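Local coordinates for protein succinyl-CoA ligase (ADP-forming) subunit alpha (Methanosaeta concilii, PDB 6HXI) that binds coenzyme A, and joins a CoA-ligase region to a region related to the C-terminal domain of citrate synthase in one chain, at residues E472-E477 against I483-I488. Numbering follows the deposited sequence.
Sequences EQFVGE and INIPGI. With COA (coenzyme A), chain G.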
# COMPACT_ATOMS: atom_id res chain seq x y z
N GLU B 472 -18.20 -37.67 -3.45
CA GLU B 472 -18.95 -37.72 -4.72
C GLU B 472 -20.02 -36.64 -4.77
O GLU B 472 -20.14 -35.96 -5.77
CB GLU B 472 -19.60 -39.11 -4.96
CG GLU B 472 -18.69 -40.32 -4.73
CD GLU B 472 -18.44 -40.70 -3.28
OE1 GLU B 472 -19.42 -41.03 -2.57
OE2 GLU B 472 -17.26 -40.66 -2.85
N GLN B 473 -20.75 -36.45 -3.65
CA GLN B 473 -21.80 -35.44 -3.49
C GLN B 473 -21.23 -34.04 -3.55
O GLN B 473 -21.86 -33.17 -4.13
CB GLN B 473 -22.61 -35.65 -2.20
CG GLN B 473 -23.50 -36.90 -2.24
CD GLN B 473 -24.34 -37.05 -1.00
OE1 GLN B 473 -23.83 -37.31 0.10
NE2 GLN B 473 -25.65 -36.90 -1.15
N PHE B 474 -20.04 -33.82 -2.94
CA PHE B 474 -19.35 -32.53 -2.95
C PHE B 474 -18.91 -32.20 -4.37
O PHE B 474 -19.20 -31.10 -4.86
CB PHE B 474 -18.14 -32.54 -1.99
CG PHE B 474 -17.21 -31.34 -2.04
CD1 PHE B 474 -17.70 -30.04 -1.97
CD2 PHE B 474 -15.82 -31.53 -2.08
CE1 PHE B 474 -16.83 -28.94 -1.93
CE2 PHE B 474 -14.96 -30.43 -2.06
CZ PHE B 474 -15.48 -29.14 -1.97
N VAL B 475 -18.25 -33.17 -5.05
CA VAL B 475 -17.81 -33.02 -6.44
C VAL B 475 -19.03 -32.69 -7.32
O VAL B 475 -19.00 -31.69 -8.03
CB VAL B 475 -16.98 -34.26 -6.91
CG1 VAL B 475 -16.70 -34.24 -8.42
CG2 VAL B 475 -15.68 -34.37 -6.13
N GLY B 476 -20.12 -33.45 -7.14
CA GLY B 476 -21.38 -33.25 -7.85
C GLY B 476 -22.04 -31.90 -7.60
O GLY B 476 -22.42 -31.22 -8.56
N GLU B 477 -22.17 -31.48 -6.33
CA GLU B 477 -22.77 -30.19 -5.94
C GLU B 477 -22.03 -28.99 -6.58
O GLU B 477 -22.67 -28.07 -7.11
CB GLU B 477 -22.78 -30.05 -4.39
CG GLU B 477 -23.26 -28.70 -3.88
CD GLU B 477 -22.89 -28.32 -2.46
OE1 GLU B 477 -22.14 -27.33 -2.29
OE2 GLU B 477 -23.39 -28.98 -1.52
N ILE B 483 -19.01 -24.17 -10.15
CA ILE B 483 -17.85 -23.69 -9.40
C ILE B 483 -16.76 -24.73 -9.41
O ILE B 483 -16.94 -25.85 -8.89
CB ILE B 483 -18.17 -23.28 -7.91
CG1 ILE B 483 -19.52 -22.50 -7.74
CG2 ILE B 483 -17.00 -22.51 -7.29
CD1 ILE B 483 -19.54 -21.01 -8.11
N ASN B 484 -15.59 -24.35 -9.93
CA ASN B 484 -14.44 -25.23 -9.88
C ASN B 484 -14.07 -25.36 -8.43
O ASN B 484 -14.25 -24.41 -7.66
CB ASN B 484 -13.28 -24.64 -10.66
CG ASN B 484 -13.36 -24.88 -12.13
OD1 ASN B 484 -14.21 -25.63 -12.62
ND2 ASN B 484 -12.48 -24.27 -12.86
N ILE B 485 -13.61 -26.54 -8.03
CA ILE B 485 -13.26 -26.76 -6.64
C ILE B 485 -11.97 -26.03 -6.32
O ILE B 485 -10.96 -26.30 -6.97
CB ILE B 485 -13.21 -28.26 -6.23
CG1 ILE B 485 -14.58 -28.95 -6.45
CG2 ILE B 485 -12.76 -28.38 -4.77
CD1 ILE B 485 -14.50 -30.49 -6.51
N PRO B 486 -11.99 -25.09 -5.34
CA PRO B 486 -10.75 -24.39 -4.97
C PRO B 486 -9.75 -25.38 -4.37
O PRO B 486 -10.15 -26.29 -3.64
CB PRO B 486 -11.22 -23.32 -3.99
CG PRO B 486 -12.46 -23.88 -3.38
CD PRO B 486 -13.11 -24.70 -4.46
N GLY B 487 -8.49 -25.26 -4.77
CA GLY B 487 -7.43 -26.16 -4.33
C GLY B 487 -7.25 -27.38 -5.20
O GLY B 487 -6.37 -28.21 -4.96
N ILE B 488 -8.08 -27.48 -6.27
CA ILE B 488 -8.05 -28.58 -7.23
C ILE B 488 -7.66 -28.04 -8.58
O ILE B 488 -8.27 -27.07 -9.04
CB ILE B 488 -9.42 -29.36 -7.28
CG1 ILE B 488 -9.64 -30.24 -6.03
CG2 ILE B 488 -9.58 -30.23 -8.60
CD1 ILE B 488 -8.73 -31.59 -5.88
N1A COA G . -12.56 -28.71 -9.82
C2A COA G . -13.47 -29.65 -10.11
N3A COA G . -13.78 -30.18 -11.30
C4A COA G . -13.09 -29.59 -12.29
C5A COA G . -12.14 -28.59 -12.15
C6A COA G . -11.84 -28.17 -10.84
N6A COA G . -10.88 -27.30 -10.54
N7A COA G . -11.71 -28.15 -13.39
C8A COA G . -12.39 -28.88 -14.24
N9A COA G . -13.25 -29.76 -13.64
C1B COA G . -14.18 -30.68 -14.30
C2B COA G . -15.17 -30.04 -15.26
O2B COA G . -16.29 -29.50 -14.56
C3B COA G . -15.56 -31.26 -16.11
O3B COA G . -16.52 -32.10 -15.45
P3B COA G . -17.55 -33.05 -16.21
O7A COA G . -16.75 -33.90 -17.14
O8A COA G . -18.26 -33.82 -15.16
O9A COA G . -18.54 -32.11 -16.92
C4B COA G . -14.28 -32.12 -16.13
O4B COA G . -13.45 -31.62 -15.07
C5B COA G . -13.53 -32.11 -17.44
O5B COA G . -13.46 -30.75 -17.90
P1A COA G . -13.68 -30.37 -19.48
O1A COA G . -13.21 -29.01 -19.85
O2A COA G . -15.10 -30.66 -19.94
O3A COA G . -12.70 -31.50 -20.04
P2A COA G . -11.97 -31.94 -21.38
O4A COA G . -10.65 -31.28 -21.48
O5A COA G . -11.81 -33.44 -21.27
O6A COA G . -12.94 -31.52 -22.62
CBP COA G . -13.71 -32.70 -24.61
CCP COA G . -13.96 -32.40 -23.13
CDP COA G . -14.84 -33.61 -25.11
CEP COA G . -13.69 -31.41 -25.45
CAP COA G . -12.34 -33.42 -24.75
OAP COA G . -12.20 -34.46 -23.79
C9P COA G . -11.99 -33.96 -26.13
O9P COA G . -11.53 -33.20 -26.99
N8P COA G . -12.18 -35.28 -26.33
C7P COA G . -11.98 -35.92 -27.62
C6P COA G . -13.27 -36.45 -28.18
C5P COA G . -13.06 -37.21 -29.47
O5P COA G . -12.01 -37.80 -29.70
N4P COA G . -14.07 -37.17 -30.34
C3P COA G . -13.99 -37.76 -31.68
C2P COA G . -13.28 -36.86 -32.67
S1P COA G . -13.47 -37.67 -34.28
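Ile485 N approaches adenine N1A of coenzyme A at 3.0 Å, from well above the ring plane. Ile488 O lies 3.0 Å from the exocyclic N6A. A type II beta turn runs from Ile485 to Ile488 and is closed by Ile488 N to Ile485 O at 3.2 Å. It brings both polar backbone atoms to the adenine. Gly487 takes the third place of the turn, with a positive phi of 89°.

The Asn484 amide lies nearly flat over one face of the adenine, with OD1 3.6 Å from C5A. On the other side Ile488 CG2 sits above the N1A and N6A edge, 3.6 Å from N1A.

The contact with the helix is apolar and buried. Ile485 CB points to the helix and its two branches divide the work. Ile485 CG2 sits obliquely against the Phe474 ring, 4.0 Å from CZ. The other branch is extended (chi2 161°), which carries Ile485 CD1 to Val475 CG2 at 4.1 Å. Ile485 CD1 is also 3.8 Å from adenine C2A, close to the plane of the ring, so it meets the C2A edge. Ile485 thus packs between helix and ligand. The site is shared between chains: Lys479 and Lys532 hydrogen-bond to coenzyme A, as do Ser89, Arg91 and Ser92 of the second subunit.

Helix 471-480 and the loop after it belong to the citrate synthase-like region. Phe474 makes an edge-to-face contact with Phe461 of helix 453-466. Ile485 also touches Phe461. Phe474 and Val475 both rest on Val525 of helix 517-530.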